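Local coordinates for protein phosphomethylpyrimidine kinase (Pyrococcus furiosus, PDB 2PB9) that probably makes thiamine phosphate from the phosphorylated thiazole and the pyrimidine pyrophosphate through this C-terminal ThiN domain, its N-terminal ThiD section presumably phosphorylating the pyrimidine, at residues Asn34-Leu39 against Lys48-Val53; Arg17-Ile22 against Glu178-Ile183; Arg80-Tyr85 against Leu170-Asn175. All blocks are in the same frame, centred on the assembly; numbering follows the deposited sequence.

Contact 1 of 3, residues Asn34-Leu39 against Lys48-Val53; sequences NFVYSL and KDVAGV
Val36 and Val50 cross obliquely between two antiparallel strands, the CB of Val36 lying 3.7 Å from CG1 of Val50. That methyl stands anti to its own backbone N (chi1 -173°), which directs it at the facing strand, where it also meets the CA of Ser38. The second methyl, CG2, rests against Ser38 CB and OG. Ser38 turns its hydroxyl anti to its backbone N (chi1 170°) and gives the proton to the carbonyl O of Leu39, 2.7 Å from OG, in the carbonyl plane and on a lone pair. Across the strands, Tyr37 and Ala51 form a hydrogen-bonded pair: Tyr37 N lies 3.0 Å from Ala51 O in its carbonyl plane, whereas Ala51 N, 2.9 Å from Tyr37 O, sits above the carbonyl plane. Their side chains occupy the face opposite Ser38 and Val50, where the Tyr37 ring leads off to helix 5-21. Further along, Leu39 N donates to Asp49 O almost along the C=O axis, at 2.9 Å. The Leu39 side chain crosses that of Asp49 at about a right angle, CD1 to CB 3.7 Å, while Asp49 OD2 accepts from the backbone N atoms of Arg45 and Ser46. The chemistry thus divides by direction: backbone bonds fix the hairpin's register, while the Val50 methyls and the serine hydroxyl lie on the face covered by helix 77-86.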
ATOM      1  N   ASN A  34       1.627  -5.912 -24.259  1.00 28.23           N
ATOM      2  CA  ASN A  34       2.407  -5.387 -25.351  1.00 29.69           C
ATOM      3  C   ASN A  34       3.547  -6.380 -25.583  1.00 30.35           C
ATOM      4  O   ASN A  34       4.100  -6.951 -24.642  1.00 31.42           O
ATOM      5  CB  ASN A  34       2.940  -3.992 -25.020  1.00 29.51           C
ATOM      6  CG  ASN A  34       3.056  -3.112 -26.257  1.00 29.39           C
ATOM      7  OD1 ASN A  34       3.052  -1.890 -26.156  1.00 30.85           O
ATOM      8  ND2 ASN A  34       3.156  -3.732 -27.428  1.00 28.09           N
ATOM      9  N   PHE A  35       3.870  -6.595 -26.849  1.00 30.43           N
ATOM     10  CA  PHE A  35       4.906  -7.530 -27.252  1.00 29.77           C
ATOM     11  C   PHE A  35       5.896  -6.684 -28.054  1.00 30.14           C
ATOM     12  O   PHE A  35       5.518  -6.044 -29.043  1.00 29.34           O
ATOM     13  CB  PHE A  35       4.243  -8.615 -28.111  1.00 28.29           C
ATOM     14  CG  PHE A  35       5.074  -9.845 -28.318  1.00 29.46           C
ATOM     15  CD1 PHE A  35       4.528 -10.951 -28.973  1.00 30.07           C
ATOM     16  CD2 PHE A  35       6.403  -9.901 -27.905  1.00 30.81           C
ATOM     17  CE1 PHE A  35       5.291 -12.097 -29.222  1.00 29.85           C
ATOM     18  CE2 PHE A  35       7.180 -11.040 -28.147  1.00 30.22           C
ATOM     19  CZ  PHE A  35       6.620 -12.140 -28.809  1.00 31.22           C
ATOM     20  N   VAL A  36       7.153  -6.656 -27.624  1.00 28.84           N
ATOM     21  CA  VAL A  36       8.137  -5.837 -28.323  1.00 28.68           C
ATOM     22  C   VAL A  36       9.350  -6.555 -28.874  1.00 29.22           C
ATOM     23  O   VAL A  36       9.685  -7.671 -28.468  1.00 31.23           O
ATOM     24  CB  VAL A  36       8.666  -4.670 -27.440  1.00 26.88           C
ATOM     25  CG1 VAL A  36       7.518  -3.823 -26.970  1.00 24.53           C
ATOM     26  CG2 VAL A  36       9.479  -5.212 -26.262  1.00 24.03           C
ATOM     27  N   TYR A  37       9.999  -5.881 -29.813  1.00 29.16           N
ATOM     28  CA  TYR A  37      11.202  -6.379 -30.453  1.00 29.98           C
ATOM     29  C   TYR A  37      12.028  -5.147 -30.802  1.00 30.47           C
ATOM     30  O   TYR A  37      11.653  -4.338 -31.652  1.00 29.82           O
ATOM     31  CB  TYR A  37      10.846  -7.173 -31.699  1.00 30.60           C
ATOM     32  CG  TYR A  37      11.993  -7.978 -32.265  1.00 31.65           C
ATOM     33  CD1 TYR A  37      13.170  -8.172 -31.535  1.00 30.10           C
ATOM     34  CD2 TYR A  37      11.893  -8.566 -33.530  1.00 32.19           C
ATOM     35  CE1 TYR A  37      14.216  -8.927 -32.049  1.00 31.02           C
ATOM     36  CE2 TYR A  37      12.929  -9.325 -34.051  1.00 32.49           C
ATOM     37  CZ  TYR A  37      14.083  -9.500 -33.309  1.00 31.48           C
ATOM     38  OH  TYR A  37      15.094 -10.258 -33.834  1.00 33.49           O
ATOM     39  N   SER A  38      13.152  -5.012 -30.113  1.00 30.72           N
ATOM     40  CA  SER A  38      14.032  -3.872 -30.279  1.00 31.40           C
ATOM     41  C   SER A  38      15.052  -4.001 -31.395  1.00 32.10           C
ATOM     42  O   SER A  38      15.286  -5.087 -31.927  1.00 31.32           O
ATOM     43  CB  SER A  38      14.766  -3.623 -28.958  1.00 29.57           C
ATOM     44  OG  SER A  38      15.801  -2.684 -29.121  1.00 27.41           O
ATOM     45  N   LEU A  39      15.639  -2.862 -31.757  1.00 33.25           N
ATOM     46  CA  LEU A  39      16.697  -2.833 -32.757  1.00 33.44           C
ATOM     47  C   LEU A  39      17.904  -3.235 -31.936  1.00 34.14           C
ATOM     48  O   LEU A  39      17.921  -3.059 -30.718  1.00 32.96           O
ATOM     49  CB  LEU A  39      16.923  -1.418 -33.305  1.00 31.50           C
ATOM     50  CG  LEU A  39      15.972  -0.844 -34.356  1.00 30.31           C
ATOM     51  CD1 LEU A  39      16.212   0.642 -34.486  1.00 27.25           C
ATOM     52  CD2 LEU A  39      16.182  -1.549 -35.683  1.00 28.46           C
ATOM     53  N   LYS A  48      11.910   4.497 -29.177  1.00 34.34           N
ATOM     54  CA  LYS A  48      11.613   4.790 -30.569  1.00 34.49           C
ATOM     55  C   LYS A  48      12.288   3.754 -31.451  1.00 33.77           C
ATOM     56  O   LYS A  48      11.871   3.536 -32.589  1.00 33.36           O
ATOM     57  CB  LYS A  48      12.143   6.166 -30.938  1.00 36.23           C
ATOM     58  CG  LYS A  48      11.076   7.194 -31.260  1.00 39.75           C
ATOM     59  CD  LYS A  48      10.287   7.606 -30.037  1.00 42.48           C
ATOM     60  CE  LYS A  48       9.543   8.906 -30.308  1.00 45.30           C
ATOM     61  NZ  LYS A  48       8.723   8.829 -31.556  1.00 47.21           N
ATOM     62  N   ASP A  49      13.329   3.122 -30.914  1.00 32.40           N
ATOM     63  CA  ASP A  49      14.100   2.112 -31.639  1.00 30.41           C
ATOM     64  C   ASP A  49      13.584   0.714 -31.350  1.00 28.59           C
ATOM     65  O   ASP A  49      14.215  -0.289 -31.697  1.00 27.75           O
ATOM     66  CB  ASP A  49      15.577   2.204 -31.246  1.00 31.04           C
ATOM     67  CG  ASP A  49      16.125   3.603 -31.403  1.00 31.13           C
ATOM     68  OD1 ASP A  49      15.938   4.159 -32.503  1.00 31.76           O
ATOM     69  OD2 ASP A  49      16.731   4.145 -30.446  1.00 29.24           O
ATOM     70  N   VAL A  50      12.428   0.659 -30.705  1.00 27.54           N
ATOM     71  CA  VAL A  50      11.822  -0.612 -30.354  1.00 26.77           C
ATOM     72  C   VAL A  50      10.431  -0.698 -30.965  1.00 25.73           C
ATOM     73  O   VAL A  50       9.661   0.256 -30.899  1.00 24.64           O
ATOM     74  CB  VAL A  50      11.735  -0.766 -28.817  1.00 25.78           C
ATOM     75  CG1 VAL A  50      11.260  -2.167 -28.462  1.00 27.49           C
ATOM     76  CG2 VAL A  50      13.096  -0.488 -28.189  1.00 22.19           C
ATOM     77  N   ALA A  51      10.118  -1.835 -31.576  1.00 24.98           N
ATOM     78  CA  ALA A  51       8.810  -2.015 -32.194  1.00 26.12           C
ATOM     79  C   ALA A  51       7.839  -2.684 -31.216  1.00 26.76           C
ATOM     80  O   ALA A  51       8.179  -3.662 -30.556  1.00 26.49           O
ATOM     81  CB  ALA A  51       8.940  -2.844 -33.481  1.00 23.82           C
ATOM     82  N   GLY A  52       6.632  -2.136 -31.120  1.00 27.53           N
ATOM     83  CA  GLY A  52       5.634  -2.685 -30.223  1.00 27.89           C
ATOM     84  C   GLY A  52       4.258  -2.612 -30.854  1.00 28.57           C
ATOM     85  O   GLY A  52       4.102  -2.089 -31.964  1.00 29.56           O
ATOM     86  N   VAL A  53       3.255  -3.137 -30.160  1.00 26.63           N
ATOM     87  CA  VAL A  53       1.902  -3.113 -30.690  1.00 24.75           C
ATOM     88  C   VAL A  53       1.209  -1.822 -30.265  1.00 25.79           C
ATOM     89  O   VAL A  53       1.076  -1.531 -29.070  1.00 24.70           O
ATOM     90  CB  VAL A  53       1.081  -4.329 -30.195  1.00 24.61           C
ATOM     91  CG1 VAL A  53      -0.297  -4.325 -30.849  1.00 23.87           C
ATOM     92  CG2 VAL A  53       1.816  -5.627 -30.525  1.00 22.70           C
TER

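Contact 2 of 3, residues Arg17-Ile22 against Glu178-Ile183; sequences REFESI and EVLEKI
Leu180 has the most surface buried here, its branched end pushed between Glu18 and Phe19 of the nearly parallel helix 5-21 and Ile22 just past its end. With CG anti to the backbone N (chi1 -175°), its two methyls have different partners. CD1 meets Ile22 CD1 tip to tip at 3.9 Å and lies at the edge of the Phe19 ring, near its plane, 4.2 Å from CD1 of that ring. CD2 lies alongside the aliphatic part of Glu18, 3.5 Å from its CG; the glutamate chain runs out extended, and its OE2 forms a salt bridge with Lys184. Phe19, also with CG anti to its N, has Ile183 CG2 at its edge, 4.1 Å from CE1. An alanine in place of Leu180 would lose both methyl contacts and would probably loosen the packing of the two helices, whose segment axes come within 10.8 Å. Side chains from the two helices reach down to the same sheet, Phe19 and Val179 both touching Ile96 of strand 94-98, and Ile183 touching Val171 of strand 168-173. Two neighbouring helices, their segments here only 10° apart in direction, packed side by side over one face of a mixed sheet, form a layer of an alpha/beta fold, here the ThiN domain.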
ATOM      1  N   ARG A  17       0.355 -12.284 -34.323  1.00 30.42           N
ATOM      2  CA  ARG A  17      -0.748 -12.975 -34.966  1.00 31.62           C
ATOM      3  C   ARG A  17      -0.865 -14.365 -34.346  1.00 31.23           C
ATOM      4  O   ARG A  17      -1.960 -14.834 -34.049  1.00 29.49           O
ATOM      5  CB  ARG A  17      -0.527 -13.080 -36.479  1.00 32.13           C
ATOM      6  CG  ARG A  17      -1.838 -13.047 -37.271  1.00 35.30           C
ATOM      7  CD  ARG A  17      -1.723 -13.510 -38.732  1.00 39.64           C
ATOM      8  NE  ARG A  17      -0.785 -12.727 -39.543  1.00 42.08           N
ATOM      9  CZ  ARG A  17       0.523 -12.965 -39.625  1.00 43.39           C
ATOM     10  NH1 ARG A  17       1.066 -13.973 -38.944  1.00 44.62           N
ATOM     11  NH2 ARG A  17       1.292 -12.197 -40.391  1.00 43.39           N
ATOM     12  N   GLU A  18       0.266 -15.023 -34.132  1.00 32.37           N
ATOM     13  CA  GLU A  18       0.210 -16.342 -33.533  1.00 35.53           C
ATOM     14  C   GLU A  18      -0.186 -16.254 -32.054  1.00 36.23           C
ATOM     15  O   GLU A  18      -0.910 -17.103 -31.540  1.00 37.61           O
ATOM     16  CB  GLU A  18       1.547 -17.073 -33.688  1.00 35.48           C
ATOM     17  CG  GLU A  18       1.513 -18.473 -33.091  1.00 41.34           C
ATOM     18  CD  GLU A  18       2.742 -19.301 -33.420  1.00 44.59           C
ATOM     19  OE1 GLU A  18       3.870 -18.781 -33.299  1.00 46.69           O
ATOM     20  OE2 GLU A  18       2.585 -20.485 -33.787  1.00 45.61           O
ATOM     21  N   PHE A  19       0.313 -15.221 -31.376  1.00 36.34           N
ATOM     22  CA  PHE A  19      -0.087 -15.063 -29.988  1.00 36.37           C
ATOM     23  C   PHE A  19      -1.601 -15.032 -29.817  1.00 35.48           C
ATOM     24  O   PHE A  19      -2.173 -15.746 -29.034  1.00 35.32           O
ATOM     25  CB  PHE A  19       0.525 -13.797 -29.390  1.00 36.52           C
ATOM     26  CG  PHE A  19       0.042 -13.503 -28.004  1.00 35.81           C
ATOM     27  CD1 PHE A  19       0.507 -14.237 -26.926  1.00 20.00           C
ATOM     28  CD2 PHE A  19      -0.880 -12.496 -27.779  1.00 20.00           C
ATOM     29  CE1 PHE A  19       0.061 -13.970 -25.646  1.00 20.00           C
ATOM     30  CE2 PHE A  19      -1.330 -12.225 -26.502  1.00 20.00           C
ATOM     31  CZ  PHE A  19      -0.860 -12.963 -25.433  1.00 20.00           C
ATOM     32  N   GLU A  20      -2.211 -14.220 -30.690  1.00 34.61           N
ATOM     33  CA  GLU A  20      -3.663 -14.103 -30.722  1.00 35.60           C
ATOM     34  C   GLU A  20      -4.324 -15.445 -31.035  1.00 36.26           C
ATOM     35  O   GLU A  20      -5.286 -15.832 -30.381  1.00 37.35           O
ATOM     36  CB  GLU A  20      -4.108 -13.100 -31.788  1.00 33.59           C
ATOM     37  CG  GLU A  20      -3.805 -11.663 -31.495  1.00 33.87           C
ATOM     38  CD  GLU A  20      -4.303 -10.753 -32.593  1.00 36.18           C
ATOM     39  OE1 GLU A  20      -3.929 -10.998 -33.764  1.00 40.59           O
ATOM     40  OE2 GLU A  20      -5.059  -9.797 -32.300  1.00 33.90           O
ATOM     41  N   SER A  21      -3.811 -16.151 -32.037  1.00 36.08           N
ATOM     42  CA  SER A  21      -4.398 -17.426 -32.417  1.00 37.55           C
ATOM     43  C   SER A  21      -4.443 -18.432 -31.266  1.00 38.07           C
ATOM     44  O   SER A  21      -5.440 -19.133 -31.103  1.00 38.40           O
ATOM     45  CB  SER A  21      -3.665 -18.029 -33.627  1.00 37.11           C
ATOM     46  OG  SER A  21      -2.443 -18.644 -33.261  1.00 38.89           O
ATOM     47  N   ILE A  22      -3.389 -18.507 -30.460  1.00 38.56           N
ATOM     48  CA  ILE A  22      -3.394 -19.446 -29.337  1.00 39.87           C
ATOM     49  C   ILE A  22      -4.373 -18.999 -28.255  1.00 40.11           C
ATOM     50  O   ILE A  22      -4.578 -19.692 -27.262  1.00 39.18           O
ATOM     51  CB  ILE A  22      -1.982 -19.630 -28.723  1.00 40.12           C
ATOM     52  CG1 ILE A  22      -1.443 -18.302 -28.191  1.00 40.81           C
ATOM     53  CG2 ILE A  22      -1.036 -20.206 -29.772  1.00 39.61           C
ATOM     54  CD1 ILE A  22      -0.056 -18.424 -27.582  1.00 39.79           C
ATOM     55  N   GLU A 178      11.050 -16.882 -29.843  1.00 35.52           N
ATOM     56  CA  GLU A 178      11.453 -17.511 -28.593  1.00 37.57           C
ATOM     57  C   GLU A 178      10.547 -17.100 -27.445  1.00 37.37           C
ATOM     58  O   GLU A 178      10.205 -17.914 -26.579  1.00 36.85           O
ATOM     59  CB  GLU A 178      12.903 -17.164 -28.280  1.00 39.85           C
ATOM     60  CG  GLU A 178      13.870 -17.987 -29.102  1.00 46.70           C
ATOM     61  CD  GLU A 178      15.312 -17.583 -28.896  1.00 51.77           C
ATOM     62  OE1 GLU A 178      15.687 -17.285 -27.730  1.00 54.52           O
ATOM     63  OE2 GLU A 178      16.065 -17.578 -29.903  1.00 52.62           O
ATOM     64  N   VAL A 179      10.158 -15.832 -27.443  1.00 35.84           N
ATOM     65  CA  VAL A 179       9.281 -15.335 -26.404  1.00 35.04           C
ATOM     66  C   VAL A 179       7.987 -16.130 -26.524  1.00 35.22           C
ATOM     67  O   VAL A 179       7.552 -16.792 -25.575  1.00 33.86           O
ATOM     68  CB  VAL A 179       9.000 -13.820 -26.579  1.00 34.58           C
ATOM     69  CG1 VAL A 179       7.921 -13.369 -25.602  1.00 32.73           C
ATOM     70  CG2 VAL A 179      10.286 -13.013 -26.350  1.00 33.45           C
ATOM     71  N   LEU A 180       7.389 -16.086 -27.709  1.00 35.89           N
ATOM     72  CA  LEU A 180       6.149 -16.806 -27.941  1.00 36.10           C
ATOM     73  C   LEU A 180       6.244 -18.278 -27.555  1.00 37.48           C
ATOM     74  O   LEU A 180       5.245 -18.891 -27.185  1.00 37.81           O
ATOM     75  CB  LEU A 180       5.731 -16.699 -29.401  1.00 33.45           C
ATOM     76  CG  LEU A 180       4.375 -17.350 -29.658  1.00 33.78           C
ATOM     77  CD1 LEU A 180       3.349 -16.870 -28.638  1.00 32.39           C
ATOM     78  CD2 LEU A 180       3.931 -17.021 -31.058  1.00 34.60           C
ATOM     79  N   GLU A 181       7.443 -18.847 -27.631  1.00 38.67           N
ATOM     80  CA  GLU A 181       7.604 -20.249 -27.293  1.00 40.46           C
ATOM     81  C   GLU A 181       7.459 -20.485 -25.795  1.00 39.63           C
ATOM     82  O   GLU A 181       6.893 -21.492 -25.383  1.00 40.91           O
ATOM     83  CB  GLU A 181       8.946 -20.771 -27.813  1.00 43.40           C
ATOM     84  CG  GLU A 181       9.059 -20.657 -29.342  1.00 49.42           C
ATOM     85  CD  GLU A 181      10.281 -21.363 -29.940  1.00 52.66           C
ATOM     86  OE1 GLU A 181      10.331 -22.613 -29.883  1.00 53.46           O
ATOM     87  OE2 GLU A 181      11.182 -20.670 -30.473  1.00 53.29           O
ATOM     88  N   LYS A 182       7.950 -19.560 -24.978  1.00 38.76           N
ATOM     89  CA  LYS A 182       7.835 -19.708 -23.529  1.00 37.61           C
ATOM     90  C   LYS A 182       6.357 -19.623 -23.168  1.00 38.68           C
ATOM     91  O   LYS A 182       5.866 -20.341 -22.300  1.00 38.06           O
ATOM     92  CB  LYS A 182       8.574 -18.580 -22.798  1.00 36.67           C
ATOM     93  CG  LYS A 182      10.035 -18.415 -23.128  1.00 35.17           C
ATOM     94  CD  LYS A 182      10.911 -19.186 -22.176  1.00 36.48           C
ATOM     95  CE  LYS A 182      12.379 -19.040 -22.547  1.00 37.83           C
ATOM     96  NZ  LYS A 182      12.659 -19.549 -23.930  1.00 40.62           N
ATOM     97  N   ILE A 183       5.651 -18.720 -23.837  1.00 39.72           N
ATOM     98  CA  ILE A 183       4.234 -18.530 -23.580  1.00 42.05           C
ATOM     99  C   ILE A 183       3.467 -19.795 -23.919  1.00 44.21           C
ATOM    100  O   ILE A 183       2.597 -20.233 -23.160  1.00 44.07           O
ATOM    101  CB  ILE A 183       3.680 -17.349 -24.403  1.00 42.44           C
ATOM    102  CG1 ILE A 183       4.380 -16.058 -23.975  1.00 41.62           C
ATOM    103  CG2 ILE A 183       2.171 -17.231 -24.214  1.00 41.36           C
ATOM    104  CD1 ILE A 183       4.213 -15.719 -22.501  1.00 40.53           C
TER

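Contact 3 of 3, residues Arg80-Tyr85 against Leu170-Asn175; sequences RAVLTY and LVFGRN
The rings of Tyr85 and Phe172 lie face over face in an offset stack, planes 10° apart and centroids 4.0 Å from each other. Over one face of Phe172 sits Tyr85 CD1, displaced toward the rim, and over one face of Tyr85 sits Phe172 CD2, likewise off centre; the shortest approach is Tyr85 CD1 to Phe172 CE2, 3.5 Å. At the edge of the Phe172 ring, near its plane, come Val82 CA and the carbonyl O of Ala81, the latter 4.3 Å from CE2. The two side chains reach toward each other from helix 77-86 and strand 168-173. Tyr85 carries CG anti to its backbone N (chi1 -172°), while Phe172 has CG anti to its carbonyl carbon (chi1 -51°), and the rings overlap midway between the two backbones. Two looser apolar contacts accompany the stack: Val82 CG2 lies 4.4 Å from Phe172 CD2, and Ala81 CB 4.4 Å from Leu170 CD1. The phenol end of Tyr85 is engaged beyond the pair, its OH hydrogen-bonded to Pro154 O and Arg153 NH1, and the ring of Tyr89 meets that of Tyr85 with planes at about 40°. The contact therefore rests on dispersion and ring overlap between helix and sheet, and the hydroxyl of this buried tyrosine has its polar needs met elsewhere, so that its bonds are likely to limit how far the ring can slide or tilt over Phe172.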
ATOM      1  N   ARG A  80      11.385   0.222 -22.399  1.00 25.59           N
ATOM      2  CA  ARG A  80      12.396   0.642 -21.440  1.00 27.30           C
ATOM      3  C   ARG A  80      12.924  -0.585 -20.715  1.00 25.58           C
ATOM      4  O   ARG A  80      14.113  -0.693 -20.444  1.00 27.22           O
ATOM      5  CB  ARG A  80      11.804   1.633 -20.428  1.00 30.83           C
ATOM      6  CG  ARG A  80      11.839   3.099 -20.872  1.00 37.94           C
ATOM      7  CD  ARG A  80      10.441   3.720 -20.975  1.00 43.88           C
ATOM      8  NE  ARG A  80       9.730   3.732 -19.696  1.00 49.91           N
ATOM      9  CZ  ARG A  80       9.524   4.818 -18.953  1.00 52.66           C
ATOM     10  NH1 ARG A  80       9.971   6.006 -19.358  1.00 53.40           N
ATOM     11  NH2 ARG A  80       8.874   4.715 -17.794  1.00 53.85           N
ATOM     12  N   ALA A  81      12.030  -1.513 -20.408  1.00 24.83           N
ATOM     13  CA  ALA A  81      12.407  -2.739 -19.722  1.00 23.50           C
ATOM     14  C   ALA A  81      13.376  -3.571 -20.563  1.00 22.83           C
ATOM     15  O   ALA A  81      14.448  -3.963 -20.084  1.00 21.30           O
ATOM     16  CB  ALA A  81      11.161  -3.554 -19.414  1.00 25.59           C
ATOM     17  N   VAL A  82      12.992  -3.842 -21.811  1.00 21.84           N
ATOM     18  CA  VAL A  82      13.825  -4.639 -22.699  1.00 21.84           C
ATOM     19  C   VAL A  82      15.111  -3.893 -23.014  1.00 21.66           C
ATOM     20  O   VAL A  82      16.177  -4.493 -23.107  1.00 22.92           O
ATOM     21  CB  VAL A  82      13.081  -5.008 -24.025  1.00 20.71           C
ATOM     22  CG1 VAL A  82      13.313  -3.958 -25.093  1.00 23.26           C
ATOM     23  CG2 VAL A  82      13.557  -6.339 -24.527  1.00 20.91           C
ATOM     24  N   LEU A  83      15.005  -2.579 -23.151  1.00 22.25           N
ATOM     25  CA  LEU A  83      16.153  -1.746 -23.459  1.00 23.26           C
ATOM     26  C   LEU A  83      17.159  -1.839 -22.313  1.00 23.98           C
ATOM     27  O   LEU A  83      18.351  -2.044 -22.541  1.00 25.78           O
ATOM     28  CB  LEU A  83      15.686  -0.297 -23.688  1.00 23.79           C
ATOM     29  CG  LEU A  83      16.191   0.446 -24.948  1.00 23.75           C
ATOM     30  CD1 LEU A  83      16.297  -0.501 -26.133  1.00 21.91           C
ATOM     31  CD2 LEU A  83      15.249   1.593 -25.275  1.00 22.02           C
ATOM     32  N   THR A  84      16.669  -1.713 -21.082  1.00 23.91           N
ATOM     33  CA  THR A  84      17.512  -1.795 -19.889  1.00 24.35           C
ATOM     34  C   THR A  84      18.098  -3.202 -19.736  1.00 26.43           C
ATOM     35  O   THR A  84      19.259  -3.383 -19.343  1.00 27.37           O
ATOM     36  CB  THR A  84      16.692  -1.441 -18.621  1.00 24.60           C
ATOM     37  OG1 THR A  84      16.410  -0.039 -18.617  1.00 24.51           O
ATOM     38  CG2 THR A  84      17.441  -1.823 -17.344  1.00 23.25           C
ATOM     39  N   TYR A  85      17.279  -4.197 -20.049  1.00 26.62           N
ATOM     40  CA  TYR A  85      17.685  -5.589 -19.955  1.00 26.16           C
ATOM     41  C   TYR A  85      18.862  -5.846 -20.900  1.00 28.17           C
ATOM     42  O   TYR A  85      19.791  -6.571 -20.559  1.00 26.40           O
ATOM     43  CB  TYR A  85      16.495  -6.473 -20.320  1.00 23.00           C
ATOM     44  CG  TYR A  85      16.696  -7.948 -20.102  1.00 22.42           C
ATOM     45  CD1 TYR A  85      16.201  -8.581 -18.955  1.00 22.16           C
ATOM     46  CD2 TYR A  85      17.309  -8.734 -21.080  1.00 23.23           C
ATOM     47  CE1 TYR A  85      16.304  -9.963 -18.793  1.00 21.96           C
ATOM     48  CE2 TYR A  85      17.416 -10.114 -20.937  1.00 23.52           C
ATOM     49  CZ  TYR A  85      16.910 -10.724 -19.793  1.00 24.82           C
ATOM     50  OH  TYR A  85      17.003 -12.094 -19.670  1.00 25.82           O
ATOM     51  N   LEU A 170       7.139 -10.313 -16.613  1.00 26.85           N
ATOM     52  CA  LEU A 170       7.823 -10.020 -17.862  1.00 26.91           C
ATOM     53  C   LEU A 170       8.627 -11.263 -18.257  1.00 26.95           C
ATOM     54  O   LEU A 170       9.263 -11.908 -17.419  1.00 24.60           O
ATOM     55  CB  LEU A 170       8.765  -8.824 -17.686  1.00 27.67           C
ATOM     56  CG  LEU A 170       8.160  -7.614 -16.967  1.00 28.92           C
ATOM     57  CD1 LEU A 170       9.214  -6.539 -16.813  1.00 30.17           C
ATOM     58  CD2 LEU A 170       6.978  -7.079 -17.735  1.00 28.10           C
ATOM     59  N   VAL A 171       8.558 -11.612 -19.534  1.00 27.97           N
ATOM     60  CA  VAL A 171       9.292 -12.751 -20.050  1.00 28.54           C
ATOM     61  C   VAL A 171      10.056 -12.273 -21.264  1.00 29.44           C
ATOM     62  O   VAL A 171       9.481 -11.656 -22.162  1.00 28.11           O
ATOM     63  CB  VAL A 171       8.354 -13.919 -20.423  1.00 27.67           C
ATOM     64  CG1 VAL A 171       7.029 -13.387 -20.905  1.00 30.80           C
ATOM     65  CG2 VAL A 171       9.002 -14.785 -21.493  1.00 27.13           C
ATOM     66  N   PHE A 172      11.364 -12.586 -21.286  1.00 31.39           N
ATOM     67  CA  PHE A 172      12.258 -12.116 -22.336  1.00 32.41           C
ATOM     68  C   PHE A 172      12.708 -13.270 -23.217  1.00 33.52           C
ATOM     69  O   PHE A 172      12.772 -14.420 -22.840  1.00 35.51           O
ATOM     70  CB  PHE A 172      13.469 -11.407 -21.731  1.00 33.91           C
ATOM     71  CG  PHE A 172      13.109 -10.350 -20.733  1.00 36.97           C
ATOM     72  CD1 PHE A 172      12.590 -10.697 -19.497  1.00 36.84           C
ATOM     73  CD2 PHE A 172      13.288  -9.013 -21.033  1.00 38.89           C
ATOM     74  CE1 PHE A 172      12.256  -9.724 -18.574  1.00 39.21           C
ATOM     75  CE2 PHE A 172      12.955  -8.034 -20.115  1.00 39.64           C
ATOM     76  CZ  PHE A 172      12.439  -8.390 -18.883  1.00 40.44           C
ATOM     77  N   GLY A 173      13.089 -12.856 -24.442  1.00 34.53           N
ATOM     78  CA  GLY A 173      13.589 -13.770 -25.446  1.00 35.14           C
ATOM     79  C   GLY A 173      14.502 -12.977 -26.358  1.00 36.41           C
ATOM     80  O   GLY A 173      14.484 -11.744 -26.342  1.00 36.84           O
ATOM     81  N   ARG A 174      15.303 -13.665 -27.157  1.00 36.82           N
ATOM     82  CA  ARG A 174      16.205 -12.973 -28.054  1.00 36.74           C
ATOM     83  C   ARG A 174      15.463 -12.473 -29.290  1.00 34.92           C
ATOM     84  O   ARG A 174      15.937 -11.582 -29.987  1.00 36.30           O
ATOM     85  CB  ARG A 174      17.353 -13.898 -28.433  1.00 40.24           C
ATOM     86  CG  ARG A 174      18.084 -14.432 -27.219  1.00 43.20           C
ATOM     87  CD  ARG A 174      19.256 -15.280 -27.624  1.00 47.05           C
ATOM     88  NE  ARG A 174      18.864 -16.358 -28.523  1.00 50.16           N
ATOM     89  CZ  ARG A 174      19.731 -17.099 -29.207  1.00 53.69           C
ATOM     90  NH1 ARG A 174      21.033 -16.867 -29.084  1.00 53.80           N
ATOM     91  NH2 ARG A 174      19.303 -18.061 -30.020  1.00 54.95           N
ATOM     92  N   ASN A 175      14.297 -13.049 -29.553  1.00 31.65           N
ATOM     93  CA  ASN A 175      13.463 -12.638 -30.680  1.00 29.00           C
ATOM     94  C   ASN A 175      12.028 -13.012 -30.309  1.00 28.59           C
ATOM     95  O   ASN A 175      11.809 -13.765 -29.360  1.00 28.67           O
ATOM     96  CB  ASN A 175      13.896 -13.356 -31.967  1.00 27.48           C
ATOM     97  CG  ASN A 175      13.819 -14.874 -31.849  1.00 27.85           C
ATOM     98  OD1 ASN A 175      12.738 -15.447 -31.701  1.00 27.07           O
ATOM     99  ND2 ASN A 175      14.970 -15.529 -31.908  1.00 26.70           N
TER

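In the fold
The three contacts lie in one domain, built round a mixed sheet. Contact 1 supplies two of its strands, 35-38 and 50-53; contact 3 packs helix 77-86 on strand 168-173, and contact 2 pairs helices 5-21 and 176-185 over the other face. Contacts 1 and 3 are closest, with centres about 10 Å apart, and meet where Leu83 CD1 lies 3.7 Å from Ser38 OG. Contact 2 lies about 16 Å from either, centre to centre, touching contact 1 through Phe35 CE2 and Val179 CG1 (3.5 Å) and contact 3 through Val179 CG2 and Gly173 N (3.4 Å). A phosphate ion, probably from the crystallisation liquor, lies beside the Asn34 side chain at contact 1 and may mark a pocket.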